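Local structure of putative periplasmic protein (Salmonella enterica subsp. enterica serovar Typhimurium, 4J32) at residues Q10-N16 with Y43-Q49; W17-H21 with T39-L44. The protein is Tai4, the periplasmic immunity protein that probably protects its bacterium by inhibiting Tae4, a papain-like peptidoglycan hydrolase linked to type VI secretion. All blocks are in the same frame, centred on the assembly; numbering follows the deposited sequence.

How the contacts relate
Both contacts join helix 10-26 to helix 30-46, two neighbours in this all-helical fold, and they follow one another along the same interface with centres about 8 Å apart. Contact 2 lies nearer the centre of the chain, about 6 Å away, and all its touching residues are buried; small residues and an indole meet there without any hydrogen bond between the segments. Contact 1, about 11 Å from that centre, is also largely buried but reaches solvent where the chain leaves helix 30-46, and there a glutamine amide bonds the backbone across the gap. Tyr43 serves both, and both contacts touch the second Tai4 subunit and the bound Tae4 chain.

Contact 1: Q10-N16 with Y43-Q49; sequences QSELLKN and YLEYGKQ
Asn16 sets its CB squarely over the ring of Tyr43, a CH-pi contact of 3.5 Å from CB to the ring centroid and only 8° off the ring normal. This is the tight part of the contact, where a flat side chain fills the gap between the two helices. The amide of Asn16 is turned 62° against the ring, and its OD1 bonds a 2-ethoxyethanol, probably from the crystallisation liquor, while CB, and ND2 nearby, stay against the ring. Leu13 approaches the edge of the same ring, CD2 lying 3.7 Å from Tyr43 CD1. The other methyl, Leu13 CD1, reaches to 3.6 Å from Tyr46 CB; a forked side chain suits a place between two tyrosines.

Toward solvent, packing gives way to polar bonds. Gln10, bent at its second torsion (chi2 -71°), curls its amide against the chain leaving helix 30-46. Gln10 NE2 donates almost straight, within the amide plane, to Tyr46 O at 3.0 Å. Gln10 OE1 takes two donors: Lys48 N at 2.8 Å, and Gln49 NE2 at 2.9 Å, which sits on a lone pair. Lys48 CB and CG pass close to this oxygen before the chain leads away, while Gln49 NE2 also bonds Glu100 O.

One amide thus serves as donor and acceptor to backbone groups of Tyr46 and Lys48. Such bonds would help fix the shape of a turn next to Tae4: Tyr46 OH bonds Arg137 of the Tae4 chain, and Gln49 O bonds its Arg92.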
# COMPACT_ATOMS: atom_id res chain seq x y z
N GLN B 10 7.11 16.30 -10.05
CA GLN B 10 8.22 15.94 -9.15
C GLN B 10 7.76 15.72 -7.70
O GLN B 10 8.18 14.77 -7.04
CB GLN B 10 9.32 16.99 -9.21
CG GLN B 10 10.05 17.00 -10.56
CD GLN B 10 10.91 15.75 -10.72
OE1 GLN B 10 11.85 15.54 -9.95
NE2 GLN B 10 10.58 14.91 -11.71
N SER B 11 6.91 16.61 -7.19
CA SER B 11 6.39 16.42 -5.83
C SER B 11 5.52 15.16 -5.70
O SER B 11 5.63 14.41 -4.70
CB SER B 11 5.63 17.66 -5.35
OG SER B 11 4.42 17.83 -6.07
N GLU B 12 4.69 14.89 -6.71
CA GLU B 12 3.85 13.70 -6.75
C GLU B 12 4.71 12.44 -6.79
O GLU B 12 4.41 11.46 -6.10
CB GLU B 12 2.94 13.73 -7.99
CG GLU B 12 1.77 14.70 -7.85
CD GLU B 12 0.97 14.94 -9.15
OE1 GLU B 12 1.46 14.69 -10.28
OE2 GLU B 12 -0.18 15.40 -9.02
N LEU B 13 5.78 12.47 -7.56
CA LEU B 13 6.71 11.30 -7.58
C LEU B 13 7.26 11.02 -6.18
O LEU B 13 7.38 9.86 -5.77
CB LEU B 13 7.86 11.50 -8.56
CG LEU B 13 7.58 11.50 -10.06
CD1 LEU B 13 8.82 11.97 -10.82
CD2 LEU B 13 7.17 10.09 -10.54
N LEU B 14 7.63 12.07 -5.46
CA LEU B 14 8.25 11.90 -4.13
C LEU B 14 7.23 11.36 -3.12
O LEU B 14 7.57 10.53 -2.28
CB LEU B 14 8.86 13.21 -3.65
CG LEU B 14 10.13 13.60 -4.43
CD1 LEU B 14 10.50 15.07 -4.16
CD2 LEU B 14 11.29 12.69 -4.06
N LYS B 15 6.00 11.84 -3.21
CA LYS B 15 4.92 11.32 -2.38
C LYS B 15 4.61 9.85 -2.75
O LYS B 15 4.39 9.02 -1.88
CB LYS B 15 3.68 12.20 -2.51
CG LYS B 15 3.86 13.59 -1.86
CD LYS B 15 2.83 14.60 -2.36
CE LYS B 15 3.10 16.00 -1.75
NZ LYS B 15 2.05 16.98 -2.13
N ASN B 16 4.67 9.53 -4.04
CA ASN B 16 4.44 8.14 -4.49
C ASN B 16 5.53 7.23 -4.00
O ASN B 16 5.25 6.10 -3.57
CB ASN B 16 4.32 8.05 -6.02
CG ASN B 16 3.07 8.71 -6.58
OD1 ASN B 16 2.16 9.12 -5.86
ND2 ASN B 16 3.03 8.83 -7.91
N TYR B 43 9.46 5.40 -9.29
CA TYR B 43 9.32 6.84 -8.97
C TYR B 43 10.68 7.52 -8.79
O TYR B 43 10.82 8.70 -9.16
CB TYR B 43 8.42 7.05 -7.75
CG TYR B 43 7.06 6.44 -7.99
CD1 TYR B 43 6.32 6.80 -9.13
CD2 TYR B 43 6.55 5.46 -7.12
CE1 TYR B 43 5.07 6.22 -9.41
CE2 TYR B 43 5.29 4.88 -7.38
CZ TYR B 43 4.56 5.27 -8.52
OH TYR B 43 3.36 4.70 -8.81
N LEU B 44 11.64 6.81 -8.21
CA LEU B 44 13.02 7.33 -8.12
C LEU B 44 13.64 7.60 -9.50
O LEU B 44 14.34 8.61 -9.66
CB LEU B 44 13.92 6.42 -7.25
CG LEU B 44 15.39 6.84 -7.03
CD1 LEU B 44 15.84 6.37 -5.65
CD2 LEU B 44 16.26 6.29 -8.12
N GLU B 45 13.39 6.72 -10.47
CA GLU B 45 13.95 6.87 -11.82
C GLU B 45 13.61 8.24 -12.40
O GLU B 45 14.47 8.88 -13.04
CB GLU B 45 13.46 5.77 -12.78
CG GLU B 45 13.64 6.03 -14.30
CD GLU B 45 15.11 6.02 -14.78
OE1 GLU B 45 15.95 5.32 -14.16
OE2 GLU B 45 15.42 6.71 -15.80
N TYR B 46 12.37 8.67 -12.21
CA TYR B 46 11.87 9.91 -12.84
C TYR B 46 12.10 11.18 -12.01
O TYR B 46 11.87 12.31 -12.49
CB TYR B 46 10.39 9.75 -13.19
CG TYR B 46 10.16 8.78 -14.34
CD1 TYR B 46 10.40 9.16 -15.67
CD2 TYR B 46 9.73 7.48 -14.10
CE1 TYR B 46 10.18 8.25 -16.74
CE2 TYR B 46 9.53 6.56 -15.17
CZ TYR B 46 9.75 6.97 -16.48
OH TYR B 46 9.51 6.09 -17.54
N GLY B 47 12.58 11.00 -10.79
CA GLY B 47 12.93 12.15 -9.94
C GLY B 47 14.17 12.89 -10.42
O GLY B 47 14.98 12.34 -11.16
N LYS B 48 14.29 14.17 -10.04
CA LYS B 48 15.45 14.99 -10.37
C LYS B 48 16.25 15.29 -9.09
O LYS B 48 17.20 16.10 -9.11
CB LYS B 48 15.01 16.31 -11.04
CG LYS B 48 14.27 16.13 -12.40
CD LYS B 48 15.11 15.29 -13.37
CE LYS B 48 14.57 15.29 -14.79
NZ LYS B 48 15.66 14.90 -15.76
N GLN B 49 15.90 14.58 -8.02
CA GLN B 49 16.50 14.81 -6.69
C GLN B 49 17.63 13.84 -6.43
O GLN B 49 17.64 12.70 -6.94
CB GLN B 49 15.46 14.68 -5.56
CG GLN B 49 14.34 15.74 -5.60
CD GLN B 49 13.37 15.51 -6.77
OE1 GLN B 49 12.96 14.38 -7.03
NE2 GLN B 49 13.01 16.59 -7.47
O HOH W 1 10.65 13.34 -7.93

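Contact 2: W17-H21 with T39-L44; sequences WALSH and TASAYL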
# COMPACT_ATOMS: atom_id res chain seq x y z
N TRP B 17 6.78 7.72 -4.09
CA TRP B 17 7.93 7.04 -3.52
C TRP B 17 7.74 6.81 -2.02
O TRP B 17 7.97 5.71 -1.53
CB TRP B 17 9.25 7.81 -3.78
CG TRP B 17 10.46 6.94 -3.51
CD1 TRP B 17 11.13 6.18 -4.42
CD2 TRP B 17 11.09 6.70 -2.24
NE1 TRP B 17 12.14 5.49 -3.81
CE2 TRP B 17 12.14 5.79 -2.47
CE3 TRP B 17 10.88 7.19 -0.94
CZ2 TRP B 17 13.00 5.33 -1.44
CZ3 TRP B 17 11.72 6.74 0.08
CH2 TRP B 17 12.78 5.83 -0.17
N ALA B 18 7.36 7.86 -1.30
CA ALA B 18 7.17 7.73 0.14
C ALA B 18 6.20 6.58 0.49
O ALA B 18 6.49 5.73 1.36
CB ALA B 18 6.68 9.08 0.72
N LEU B 19 5.06 6.56 -0.19
CA LEU B 19 4.05 5.54 0.08
C LEU B 19 4.56 4.12 -0.23
O LEU B 19 4.46 3.22 0.63
CB LEU B 19 2.77 5.85 -0.69
CG LEU B 19 1.65 4.80 -0.60
CD1 LEU B 19 1.27 4.49 0.89
CD2 LEU B 19 0.45 5.32 -1.40
N SER B 20 5.11 3.92 -1.43
CA SER B 20 5.57 2.59 -1.82
C SER B 20 6.73 2.12 -0.96
O SER B 20 6.76 0.94 -0.58
CB SER B 20 5.90 2.48 -3.32
OG SER B 20 6.65 3.59 -3.75
N HIS B 21 7.65 3.03 -0.62
CA HIS B 21 8.76 2.67 0.25
C HIS B 21 8.25 2.22 1.63
O HIS B 21 8.72 1.22 2.18
CB HIS B 21 9.75 3.82 0.40
CG HIS B 21 10.89 3.51 1.31
ND1 HIS B 21 11.89 2.62 0.96
CD2 HIS B 21 11.19 3.94 2.55
CE1 HIS B 21 12.76 2.53 1.96
NE2 HIS B 21 12.34 3.30 2.94
N THR B 39 8.27 -0.86 -7.31
CA THR B 39 7.39 0.27 -7.56
C THR B 39 8.06 1.57 -7.10
O THR B 39 8.09 2.56 -7.85
CB THR B 39 6.02 0.04 -6.85
OG1 THR B 39 5.36 -1.08 -7.45
CG2 THR B 39 5.11 1.29 -6.95
N ALA B 40 8.61 1.59 -5.89
CA ALA B 40 9.31 2.80 -5.45
C ALA B 40 10.46 3.15 -6.42
O ALA B 40 10.64 4.33 -6.75
CB ALA B 40 9.84 2.64 -4.01
N SER B 41 11.17 2.15 -6.93
CA SER B 41 12.34 2.44 -7.78
C SER B 41 11.88 3.16 -9.08
O SER B 41 12.63 3.97 -9.65
CB SER B 41 13.15 1.18 -8.09
OG SER B 41 12.53 0.36 -9.05
N ALA B 42 10.66 2.87 -9.53
CA ALA B 42 10.11 3.53 -10.73
C ALA B 42 9.96 5.03 -10.47
O ALA B 42 10.29 5.87 -11.34
CB ALA B 42 8.76 2.90 -11.11
N TYR B 43 9.46 5.40 -9.29
CA TYR B 43 9.32 6.84 -8.97
C TYR B 43 10.68 7.52 -8.79
O TYR B 43 10.82 8.70 -9.16
CB TYR B 43 8.42 7.05 -7.75
CG TYR B 43 7.06 6.44 -7.99
CD1 TYR B 43 6.32 6.80 -9.13
CD2 TYR B 43 6.55 5.46 -7.12
CE1 TYR B 43 5.07 6.22 -9.41
CE2 TYR B 43 5.29 4.88 -7.38
CZ TYR B 43 4.56 5.27 -8.52
OH TYR B 43 3.36 4.70 -8.81
N LEU B 44 11.64 6.81 -8.21
CA LEU B 44 13.02 7.33 -8.12
C LEU B 44 13.64 7.60 -9.50
O LEU B 44 14.34 8.61 -9.66
CB LEU B 44 13.92 6.42 -7.25
CG LEU B 44 15.39 6.84 -7.03
CD1 LEU B 44 15.84 6.37 -5.65
CD2 LEU B 44 16.26 6.29 -8.12
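Trp17 and Ala40 bring their CA atoms within 4.9 Å of each other where helices 10-26 and 30-46 pack nearly antiparallel. The short segment axes approach to 8.4 Å at an angle of 159°, a spacing that suits the small Ala40 and Ser20, whose CB atoms both point toward the other helix.

The indole of Trp17 spreads over the gap. With CG opposite the backbone N (chi1 -165°), the ring swings across to helix 30-46, and Ala40 CB lies over the face of its five-membered ring, 4.0 Å from the centroid. At the ring's rim, Trp17 CD1 comes to 3.0 Å from Ala40 O, an oxygen already taken by Leu44 N within its own helix; the neighbouring NE1 has too poor an angle to bond it. Leu44 CB adds an apolar contact, 4.0 Å from Trp17 CD1, and Tyr43 CB meets the indole near its plane. His21 CB covers the same face of the indole as Ala40 CB, while the His21 ring is held by Asp58 through NE2. From helix 51-65, Tyr54 packs edge-to-face with Trp17.

One turn along, in the conformer described, one of two deposited, Ser20 OG turns back to bond Asn16 O in its own helix. In that copy Ser20 OG lies 3.3 Å from Ala40 CB and at the edge of the Tyr43 ring, in its plane. Ser20 CB touches Thr39 CG2 at 3.9 Å, and Thr39 OG1 bonds back within its own helix, to Asp35 O.

No hydrogen bond crosses between the segments. Thr39 OG1, and Ser20 OG in this conformer, bond carbonyls of their own helices, which probably helps polar residues sit in a buried interface joined by van der Waals and CH-pi contacts.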